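Local coordinates for protein urocanate hydratase (PDB 7NED) that binds NAD+ and urocanate and probably uses the bound dinucleotide to hydrate thiourocanate during bacterial breakdown of ergothioneine, at residues N107-Q112 and A257-Y262; Q36-V41 and L45-R50. One frame throughout, in Å; residues are numbered along the deposited sequence.

Contact 1: residues N107-Q112 and A257-Y262; sequences NFYRLQ and AHDLVY. With NAD (nicotinamide-adenine-dinucleotide), chain C.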
ATOM      1  N   ASN A 107      -5.845  -4.279  17.206  1.00 20.43           N
ATOM      2  CA  ASN A 107      -4.929  -5.105  16.500  1.00 22.19           C
ATOM      3  C   ASN A 107      -3.546  -4.528  16.524  1.00 20.75           C
ATOM      4  O   ASN A 107      -2.587  -5.282  16.678  1.00 21.80           O
ATOM      5  CB  ASN A 107      -5.419  -5.292  15.066  1.00 22.55           C
ATOM      6  CG  ASN A 107      -6.268  -6.541  14.866  1.00 30.53           C
ATOM      7  OD1 ASN A 107      -5.993  -7.546  15.525  1.00 38.32           O
ATOM      8  ND2 ASN A 107      -7.293  -6.505  13.999  1.00 30.46           N
ATOM      9  N   PHE A 108      -3.391  -3.225  16.307  1.00 18.13           N
ATOM     10  CA  PHE A 108      -2.054  -2.620  16.350  1.00 18.42           C
ATOM     11  C   PHE A 108      -1.334  -2.907  17.670  1.00 18.42           C
ATOM     12  O   PHE A 108      -0.178  -3.359  17.684  1.00 16.72           O
ATOM     13  CB  PHE A 108      -2.159  -1.100  16.132  1.00 17.17           C
ATOM     14  CG  PHE A 108      -0.896  -0.385  16.445  1.00 18.78           C
ATOM     15  CD1 PHE A 108       0.083  -0.243  15.472  1.00 18.87           C
ATOM     16  CD2 PHE A 108      -0.676   0.137  17.717  1.00 18.29           C
ATOM     17  CE1 PHE A 108       1.268   0.385  15.735  1.00 16.67           C
ATOM     18  CE2 PHE A 108       0.509   0.768  18.009  1.00 18.35           C
ATOM     19  CZ  PHE A 108       1.500   0.895  17.000  1.00 19.84           C
ATOM     20  N   TYR A 109      -1.985  -2.612  18.801  1.00 19.67           N
ATOM     21  CA  TYR A 109      -1.298  -2.785  20.081  1.00 20.05           C
ATOM     22  C   TYR A 109      -0.896  -4.233  20.284  1.00 21.35           C
ATOM     23  O   TYR A 109       0.188  -4.513  20.799  1.00 22.71           O
ATOM     24  CB  TYR A 109      -2.181  -2.330  21.240  1.00 22.62           C
ATOM     25  CG  TYR A 109      -2.515  -0.849  21.191  1.00 16.75           C
ATOM     26  CD1 TYR A 109      -1.510   0.093  21.045  1.00 23.63           C
ATOM     27  CD2 TYR A 109      -3.834  -0.408  21.215  1.00 21.11           C
ATOM     28  CE1 TYR A 109      -1.799   1.465  20.998  1.00 22.52           C
ATOM     29  CE2 TYR A 109      -4.142   0.965  21.150  1.00 23.82           C
ATOM     30  CZ  TYR A 109      -3.128   1.878  21.017  1.00 23.13           C
ATOM     31  OH  TYR A 109      -3.425   3.236  20.967  1.00 25.65           O
ATOM     32  N   ARG A 110      -1.797  -5.154  19.966  1.00 22.29           N
ATOM     33  CA  ARG A 110      -1.511  -6.578  20.112  1.00 19.41           C
ATOM     34  C   ARG A 110      -0.310  -6.980  19.266  1.00 21.21           C
ATOM     35  O   ARG A 110       0.615  -7.661  19.744  1.00 19.94           O
ATOM     36  CB  ARG A 110      -2.764  -7.388  19.760  1.00 20.54           C
ATOM     37  N   LEU A 111      -0.273  -6.518  18.014  1.00 17.73           N
ATOM     38  CA  LEU A 111       0.862  -6.867  17.167  1.00 17.47           C
ATOM     39  C   LEU A 111       2.135  -6.164  17.614  1.00 20.07           C
ATOM     40  O   LEU A 111       3.230  -6.728  17.508  1.00 20.87           O
ATOM     41  CB  LEU A 111       0.557  -6.539  15.710  1.00 20.04           C
ATOM     42  CG  LEU A 111      -0.539  -7.387  15.070  1.00 21.04           C
ATOM     43  CD1 LEU A 111      -0.984  -6.806  13.717  1.00 20.14           C
ATOM     44  CD2 LEU A 111      -0.079  -8.842  14.912  1.00 19.93           C
ATOM     45  N   GLN A 112       2.039  -4.914  18.087  1.00 17.88           N
ATOM     46  CA  GLN A 112       3.248  -4.283  18.618  1.00 17.40           C
ATOM     47  C   GLN A 112       3.749  -5.023  19.857  1.00 18.26           C
ATOM     48  O   GLN A 112       4.941  -5.314  19.973  1.00 20.52           O
ATOM     49  CB  GLN A 112       3.007  -2.807  18.908  1.00 20.86           C
ATOM     50  CG  GLN A 112       4.227  -2.172  19.562  1.00 22.18           C
ATOM     51  CD  GLN A 112       4.065  -0.709  19.828  1.00 28.86           C
ATOM     52  OE1 GLN A 112       4.876   0.099  19.374  1.00 29.70           O
ATOM     53  NE2 GLN A 112       3.028  -0.349  20.584  1.00 26.02           N
ATOM     54  N   ALA A 257      -3.824  13.298  20.677  1.00 17.48           N
ATOM     55  CA  ALA A 257      -5.145  12.755  20.747  1.00 19.08           C
ATOM     56  C   ALA A 257      -5.322  11.527  19.893  1.00 19.82           C
ATOM     57  O   ALA A 257      -6.265  10.856  20.027  1.00 21.87           O
ATOM     58  CB  ALA A 257      -6.195  13.795  20.423  1.00 18.47           C
ATOM     59  N   HIS A 258      -4.391  11.255  19.023  1.00 18.18           N
ATOM     60  CA  HIS A 258      -4.504  10.056  18.192  1.00 18.89           C
ATOM     61  C   HIS A 258      -4.279   8.774  18.973  1.00 21.78           C
ATOM     62  O   HIS A 258      -4.572   7.685  18.453  1.00 23.73           O
ATOM     63  CB  HIS A 258      -3.476  10.114  17.059  1.00 16.89           C
ATOM     64  CG  HIS A 258      -2.056  10.032  17.533  1.00 19.19           C
ATOM     65  ND1 HIS A 258      -1.419  11.088  18.157  1.00 19.39           N
ATOM     66  CD2 HIS A 258      -1.147   9.026  17.470  1.00 19.58           C
ATOM     67  CE1 HIS A 258      -0.184  10.730  18.469  1.00 21.20           C
ATOM     68  NE2 HIS A 258       0.006   9.487  18.052  1.00 19.11           N
ATOM     69  N   ASP A 259      -3.715   8.849  20.173  1.00 18.32           N
ATOM     70  CA  ASP A 259      -3.416   7.621  20.900  1.00 23.80           C
ATOM     71  C   ASP A 259      -3.808   7.777  22.357  1.00 24.85           C
ATOM     72  O   ASP A 259      -3.218   8.581  23.091  1.00 21.00           O
ATOM     73  CB  ASP A 259      -1.957   7.215  20.766  1.00 19.28           C
ATOM     74  CG  ASP A 259      -1.754   5.742  21.159  1.00 26.84           C
ATOM     75  OD1 ASP A 259      -1.630   5.499  22.369  1.00 20.48           O
ATOM     76  OD2 ASP A 259      -1.838   4.829  20.276  1.00 29.30           O
ATOM     77  N   LEU A 260      -4.822   7.005  22.754  1.00 21.51           N
ATOM     78  CA  LEU A 260      -5.392   7.056  24.090  1.00 22.73           C
ATOM     79  C   LEU A 260      -4.612   6.220  25.087  1.00 24.93           C
ATOM     80  O   LEU A 260      -4.952   6.216  26.276  1.00 25.87           O
ATOM     81  CB  LEU A 260      -6.853   6.590  24.052  1.00 24.46           C
ATOM     82  CG  LEU A 260      -7.768   7.248  23.006  1.00 27.32           C
ATOM     83  CD1 LEU A 260      -9.234   6.803  23.144  1.00 28.73           C
ATOM     84  CD2 LEU A 260      -7.621   8.761  23.058  1.00 27.64           C
ATOM     85  N   VAL A 261      -3.581   5.505  24.651  1.00 21.18           N
ATOM     86  CA  VAL A 261      -2.785   4.721  25.570  1.00 24.44           C
ATOM     87  C   VAL A 261      -1.461   5.407  25.865  1.00 27.28           C
ATOM     88  O   VAL A 261      -1.026   5.469  27.014  1.00 26.21           O
ATOM     89  CB  VAL A 261      -2.562   3.295  25.013  1.00 24.44           C
ATOM     90  CG1 VAL A 261      -1.514   2.579  25.845  1.00 24.90           C
ATOM     91  CG2 VAL A 261      -3.876   2.530  24.906  1.00 23.32           C
ATOM     92  N   TYR A 262      -0.826   5.954  24.834  1.00 23.27           N
ATOM     93  CA  TYR A 262       0.465   6.573  24.998  1.00 22.52           C
ATOM     94  C   TYR A 262       0.445   8.085  24.826  1.00 21.11           C
ATOM     95  O   TYR A 262       1.480   8.704  25.044  1.00 21.65           O
ATOM     96  CB  TYR A 262       1.457   5.975  23.997  1.00 22.17           C
ATOM     97  CG  TYR A 262       1.621   4.475  24.207  1.00 21.09           C
ATOM     98  CD1 TYR A 262       0.833   3.565  23.526  1.00 27.38           C
ATOM     99  CD2 TYR A 262       2.521   3.995  25.156  1.00 25.60           C
ATOM    100  CE1 TYR A 262       0.984   2.188  23.738  1.00 25.88           C
ATOM    101  CE2 TYR A 262       2.677   2.656  25.372  1.00 31.69           C
ATOM    102  CZ  TYR A 262       1.908   1.757  24.672  1.00 28.23           C
ATOM    103  OH  TYR A 262       2.087   0.426  24.927  1.00 29.34           O
TER
HETATM  104  PA  NAD C 702       4.004  14.394  21.252  1.00 17.81           P
HETATM  105  O1A NAD C 702       3.309  13.192  21.886  1.00 19.66           O
HETATM  106  O2A NAD C 702       5.460  14.627  21.207  1.00 21.25           O
HETATM  107  O5B NAD C 702       3.489  15.657  22.257  1.00 20.62           O
HETATM  108  C5B NAD C 702       2.166  15.598  22.613  1.00 17.30           C
HETATM  109  C4B NAD C 702       2.039  16.681  23.781  1.00 18.90           C
HETATM  110  O4B NAD C 702       0.748  16.750  24.317  0.89 17.75           O
HETATM  111  C3B NAD C 702       2.990  16.125  24.891  1.00 20.33           C
HETATM  112  O3B NAD C 702       3.841  17.110  25.310  1.00 22.07           O
HETATM  113  C2B NAD C 702       1.991  15.728  26.021  1.00 20.75           C
HETATM  114  O2B NAD C 702       2.463  16.010  27.288  1.00 21.27           O
HETATM  115  C1B NAD C 702       0.897  16.757  25.750  0.93 16.27           C
HETATM  116  N9A NAD C 702      -0.430  16.376  26.237  1.00 17.75           N
HETATM  117  C8A NAD C 702      -1.048  15.130  26.247  1.00 20.48           C
HETATM  118  N7A NAD C 702      -2.251  15.153  26.764  1.00 19.39           N
HETATM  119  C5A NAD C 702      -2.461  16.486  27.094  1.00 18.68           C
HETATM  120  C6A NAD C 702      -3.547  17.163  27.693  1.00 20.42           C
HETATM  121  N6A NAD C 702      -4.680  16.513  28.040  0.94 20.45           N
HETATM  122  N1A NAD C 702      -3.474  18.507  27.906  0.98 21.10           N
HETATM  123  C2A NAD C 702      -2.301  19.098  27.565  1.00 19.42           C
HETATM  124  N3A NAD C 702      -1.197  18.590  26.996  1.00 19.51           N
HETATM  125  C4A NAD C 702      -1.314  17.263  26.777  0.77 18.71           C
HETATM  126  O3  NAD C 702       3.143  14.516  19.949  0.87 15.44           O
HETATM  127  PN  NAD C 702       3.626  15.463  18.760  1.00 17.80           P
HETATM  128  O1N NAD C 702       4.711  15.027  17.821  1.00 18.36           O
HETATM  129  O2N NAD C 702       3.560  16.889  19.266  1.00 15.49           O
HETATM  130  O5D NAD C 702       2.284  15.455  17.679  1.00 16.71           O
HETATM  131  C5D NAD C 702       1.050  15.858  18.297  0.84 17.74           C
HETATM  132  C4D NAD C 702      -0.069  15.659  17.312  1.00 16.46           C
HETATM  133  O4D NAD C 702       0.253  16.216  16.051  1.00 21.77           O
HETATM  134  C3D NAD C 702      -0.062  14.059  17.074  0.82 18.41           C
HETATM  135  O3D NAD C 702      -1.386  13.541  17.031  1.00 18.47           O
HETATM  136  C2D NAD C 702       0.599  13.896  15.656  1.00 18.79           C
HETATM  137  O2D NAD C 702       0.098  12.888  14.878  0.80 19.00           O
HETATM  138  C1D NAD C 702      -0.107  15.195  15.153  1.00 24.78           C
HETATM  139  N1N NAD C 702       0.182  15.645  13.785  1.00 28.54           N
HETATM  140  C2N NAD C 702      -0.385  14.796  12.855  0.05 24.90           C
HETATM  141  C3N NAD C 702      -0.300  15.064  11.498  0.44 27.97           C
HETATM  142  C7N NAD C 702      -0.910  14.021  10.551  0.54 27.19           C
HETATM  143  O7N NAD C 702      -1.320  14.275   9.419  0.70 27.64           O
HETATM  144  N7N NAD C 702      -0.928  12.707  10.986  0.79 27.62           N
HETATM  145  C4N NAD C 702       0.363  16.242  11.128  0.58 29.33           C
HETATM  146  C5N NAD C 702       0.905  17.079  12.104  1.00 27.13           C
HETATM  147  C6N NAD C 702       0.792  16.778  13.472  1.00 29.25           C
HETATM  148  O   HOH W   1      -5.755   4.545  21.614  1.00 27.56           O
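Y109, on helix 105-113, and V261, in the loop that follows strand 250-251, mark the closest approach of the two backbones, with CA atoms 9.4 Å apart, a separation bridged mainly by the long side chain of Y109. The loop belongs to the Rossmann-like domain and is shaped by an Asx turn at D259. Its OD1 accepts from two backbone amides, V261 N at 3.0 Å and Y262 N at 2.6 Å; the first comes in from above the carboxylate plane, the second nearly in line with the C-O bond. With OD1 holding the turn, OD2 receives the hydroxyl of Y109. The OH to OD2 separation refines to 2.4 Å, very short for a hydrogen bond, and its exact value is doubtful. Carboxylate and phenol ring stand almost perpendicular, 86° apart, with OD2 at the ring's edge near its plane. Tyrosine suits the helix side because it is long enough to reach the loop and carries both a polar end and an apolar flank. Along that flank, V261 CG2 lies 4.0 Å from Y109 CZ, while Y109 CE1 meets the edge of the Y262 ring.

H258 faces the cofactor: its CG sits between the backbone N and the carbonyl carbon (chi1 67°), which brings ND1 to O3D of the NAD ribose in a weak hydrogen bond of 2.7 Å. D259 CB lies toward the rim on one face of the imidazole and NAD O2D likewise on the opposite face, and NE2 bonds A43 O. Replacing the imidazole with the methyl of an alanine is likely to leave A43 O and the ribose O3D without their side-chain partner and to open a gap beside Y485 and W119. On the Y109 side, a water donates to Y109 OH at 2.7 Å and accepts from L260 N at 2.9 Å.

Contact 2: residues Q36-V41 and L45-R50; sequences QKELIV and LAKAAR. With EDO (1,2-ethanediol), chain D.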
ATOM      1  N   GLN A  36      14.217   9.152  22.884  1.00 26.87           N
ATOM      2  CA  GLN A  36      15.209   8.356  22.153  1.00 24.46           C
ATOM      3  C   GLN A  36      15.415   6.977  22.769  1.00 24.16           C
ATOM      4  O   GLN A  36      15.556   5.971  22.070  1.00 25.42           O
ATOM      5  CB  GLN A  36      16.526   9.116  22.184  1.00 24.35           C
ATOM      6  CG  GLN A  36      17.595   8.440  21.473  1.00 29.56           C
ATOM      7  CD  GLN A  36      18.927   9.066  21.769  1.00 25.84           C
ATOM      8  OE1 GLN A  36      19.801   8.437  22.367  1.00 25.29           O
ATOM      9  NE2 GLN A  36      19.126  10.274  21.270  1.00 24.19           N
ATOM     10  N   LYS A  37      15.427   6.932  24.089  1.00 22.91           N
ATOM     11  CA  LYS A  37      15.636   5.711  24.828  1.00 25.11           C
ATOM     12  C   LYS A  37      14.613   4.646  24.429  1.00 25.61           C
ATOM     13  O   LYS A  37      14.907   3.442  24.487  1.00 25.43           O
ATOM     14  CB  LYS A  37      15.604   6.091  26.287  1.00 31.21           C
ATOM     15  CG  LYS A  37      15.808   5.203  27.377  1.00 37.10           C
ATOM     16  N   GLU A  38      13.392   5.026  24.029  1.00 24.18           N
ATOM     17  CA  GLU A  38      12.410   4.014  23.555  1.00 25.99           C
ATOM     18  C   GLU A  38      12.304   3.964  22.023  1.00 23.65           C
ATOM     19  O   GLU A  38      11.323   3.438  21.485  1.00 21.59           O
ATOM     20  CB  GLU A  38      11.018   4.252  24.164  1.00 27.88           C
ATOM     21  CG  GLU A  38      10.939   4.097  25.683  1.00 29.19           C
ATOM     22  CD  GLU A  38      11.252   2.678  26.139  1.00 39.63           C
ATOM     23  OE1 GLU A  38      11.982   2.507  27.143  1.00 48.23           O
ATOM     24  OE2 GLU A  38      10.802   1.719  25.479  1.00 44.33           O
ATOM     25  N   LEU A  39      13.292   4.540  21.324  1.00 21.49           N
ATOM     26  CA  LEU A  39      13.295   4.719  19.874  1.00 21.75           C
ATOM     27  C   LEU A  39      12.169   5.636  19.400  1.00 21.27           C
ATOM     28  O   LEU A  39      11.858   5.677  18.201  1.00 20.42           O
ATOM     29  CB  LEU A  39      13.225   3.363  19.156  1.00 15.81           C
ATOM     30  CG  LEU A  39      14.497   2.526  19.332  1.00 20.49           C
ATOM     31  CD1 LEU A  39      14.357   1.076  18.869  1.00 19.72           C
ATOM     32  CD2 LEU A  39      15.646   3.180  18.567  1.00 23.00           C
ATOM     33  N   ILE A  40      11.561   6.407  20.302  1.00 19.11           N
ATOM     34  CA  ILE A  40      10.375   7.193  19.943  1.00 17.62           C
ATOM     35  C   ILE A  40      10.820   8.569  19.472  1.00 16.36           C
ATOM     36  O   ILE A  40      11.498   9.302  20.204  1.00 21.64           O
ATOM     37  CB  ILE A  40       9.390   7.297  21.115  1.00 19.20           C
ATOM     38  CG1 ILE A  40       8.781   5.920  21.421  1.00 19.24           C
ATOM     39  CG2 ILE A  40       8.294   8.295  20.796  1.00 20.70           C
ATOM     40  CD1 ILE A  40       7.955   5.916  22.697  1.00 22.96           C
ATOM     41  N   VAL A  41      10.464   8.922  18.238  1.00 16.07           N
ATOM     42  CA  VAL A  41      10.860  10.223  17.701  1.00 16.46           C
ATOM     43  C   VAL A  41       9.845  11.311  18.065  1.00 18.50           C
ATOM     44  O   VAL A  41      10.215  12.389  18.549  1.00 19.50           O
ATOM     45  CB  VAL A  41      11.076  10.120  16.174  1.00 13.97           C
ATOM     46  CG1 VAL A  41      11.505  11.481  15.592  1.00 15.37           C
ATOM     47  CG2 VAL A  41      12.115   9.022  15.862  1.00 14.47           C
ATOM     48  N   LEU A  45       4.324   7.625  20.014  1.00 18.80           N
ATOM     49  CA  LEU A  45       4.846   6.280  19.792  1.00 18.75           C
ATOM     50  C   LEU A  45       5.357   6.079  18.364  1.00 18.77           C
ATOM     51  O   LEU A  45       5.488   4.930  17.925  1.00 17.87           O
ATOM     52  CB  LEU A  45       3.776   5.249  20.158  1.00 19.61           C
ATOM     53  CG  LEU A  45       2.587   5.125  19.205  1.00 21.13           C
ATOM     54  CD1 LEU A  45       1.831   3.797  19.512  1.00 24.07           C
ATOM     55  CD2 LEU A  45       1.608   6.338  19.298  1.00 19.30           C
ATOM     56  N   ALA A  46       5.692   7.156  17.652  1.00 16.88           N
ATOM     57  CA  ALA A  46       6.260   7.026  16.316  1.00 16.19           C
ATOM     58  C   ALA A  46       7.729   6.678  16.472  1.00 18.43           C
ATOM     59  O   ALA A  46       8.489   7.452  17.042  1.00 15.68           O
ATOM     60  CB  ALA A  46       6.071   8.307  15.515  1.00 15.66           C
ATOM     61  N   LYS A  47       8.132   5.509  15.988  1.00 15.79           N
ATOM     62  CA  LYS A  47       9.446   4.990  16.312  1.00 16.39           C
ATOM     63  C   LYS A  47      10.354   4.979  15.092  1.00 18.83           C
ATOM     64  O   LYS A  47       9.905   4.810  13.949  1.00 18.17           O
ATOM     65  CB  LYS A  47       9.296   3.577  16.886  1.00 19.64           C
ATOM     66  CG  LYS A  47       8.626   3.566  18.267  1.00 20.57           C
ATOM     67  CD  LYS A  47       8.743   2.211  18.928  1.00 24.55           C
ATOM     68  CE  LYS A  47       8.305   2.213  20.383  1.00 26.76           C
ATOM     69  NZ  LYS A  47       9.320   1.542  21.276  1.00 32.75           N
ATOM     70  N   ALA A  48      11.646   5.103  15.352  1.00 15.36           N
ATOM     71  CA  ALA A  48      12.640   5.095  14.293  1.00 15.35           C
ATOM     72  C   ALA A  48      12.996   3.698  13.826  1.00 16.86           C
ATOM     73  O   ALA A  48      13.571   3.557  12.741  1.00 15.85           O
ATOM     74  CB  ALA A  48      13.911   5.793  14.778  1.00 15.35           C
ATOM     75  N   ALA A  49      12.765   2.679  14.654  1.00 17.97           N
ATOM     76  CA  ALA A  49      13.075   1.289  14.302  1.00 14.75           C
ATOM     77  C   ALA A  49      12.236   0.418  15.206  1.00 16.16           C
ATOM     78  O   ALA A  49      11.659   0.897  16.174  1.00 14.31           O
ATOM     79  CB  ALA A  49      14.551   0.935  14.483  1.00 16.05           C
ATOM     80  N   ARG A  50      12.183  -0.880  14.903  1.00 16.18           N
ATOM     81  CA  ARG A  50      11.253  -1.690  15.675  1.00 18.09           C
ATOM     82  C   ARG A  50      11.764  -1.908  17.091  1.00 16.87           C
ATOM     83  O   ARG A  50      10.970  -1.993  18.029  1.00 18.39           O
ATOM     84  CB  ARG A  50      10.991  -3.036  15.001  1.00 18.49           C
ATOM     85  CG  ARG A  50       9.845  -3.748  15.678  1.00 19.93           C
ATOM     86  CD  ARG A  50       9.557  -5.076  15.061  1.00 19.72           C
ATOM     87  NE  ARG A  50       9.347  -5.005  13.593  1.00 18.73           N
ATOM     88  CZ  ARG A  50       9.057  -6.062  12.850  1.00 19.48           C
ATOM     89  NH1 ARG A  50       8.944  -7.257  13.432  1.00 15.89           N
ATOM     90  NH2 ARG A  50       8.930  -5.950  11.532  1.00 16.70           N
TER
HETATM   91  C1  EDO D 703      15.673  10.642  26.074  1.00 27.01           C
HETATM   92  O1  EDO D 703      15.305   9.298  25.937  1.00 30.62           O
HETATM   93  C2  EDO D 703      15.928  11.242  24.725  1.00 32.96           C
HETATM   94  O2  EDO D 703      14.752  11.668  24.066  1.00 33.95           O
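The aliphatic stem of K47 lies across I40 in a short antiparallel beta hairpin, where the two residues form a non-hydrogen-bonded pair, CA atoms 4.3 Å apart, with their side chains on the same face of the two-stranded sheet. In K47 the first torsion (chi1 -69°) sets CG beside the backbone N, and the chain then runs extended until it bends at the last torsion, chi4 -131°. Its methylenes cross I40 obliquely, CE lying 3.9 Å from I40 CG1, and the bend delivers NZ to E38 O at 2.8 Å, tilted 15° from the carbonyl plane. Lysine fits because its stem packs on a branched apolar residue while its tip grips a backbone oxygen. The E38 carboxylate, with OE2 4.5 Å from K47 NZ, is too distant for a salt bridge but probably favours the ammonium's position.

Backbone bonds flank the pair: A48 N to L39 O at 2.9 Å and V41 N to A46 O at 2.7 Å. L39 adopts a left-handed backbone conformation, uncommon for non-glycine residues, as the chain turns into the hairpin. Its CD1 reaches A49 O at 3.8 Å. V41 has CG1 anti to the backbone N, which leaves CG2 to touch A48 CB at 3.9 Å; the small alanine methyl fits where V41 and helix 17-31 both meet it.

At one end of the contact, the amides of Q36 and K37 bind an ethanediol molecule, probably from the crystallisation liquor. At the other, R50 sends its guanidinium to the carbonyl oxygens of Q74, S75 and G115. Helix 17-31 packs against the hairpin through V29 and L30, which meet V41, L39 and A48, while K47 pairs by backbone bonding with W119 and its side chain touches I118.

In the fold
Both contacts are largely buried, yet they do different work. Contact 2 is local, a hairpin within the N-terminal domain, held by backbone bonds and aliphatic packing; contact 1 joins segments whose nearest ends are 145 residues apart, from the N-terminal and Rossmann-like domains, through a polar tyrosine-aspartate pair. They touch through L45 at the start of the second hairpin segment: its CD1 lies 3.6 Å from F108 CE2 and its CD2 3.7 Å from H258 NE2. Between the hairpin segments, A43 bonds NAD through its amide, so the turn and the 257-262 loop both line the cofactor pocket. Contact 2 has its centre nearer that of the chain, about 15 Å against about 19 Å, although E38 at its rim is exposed.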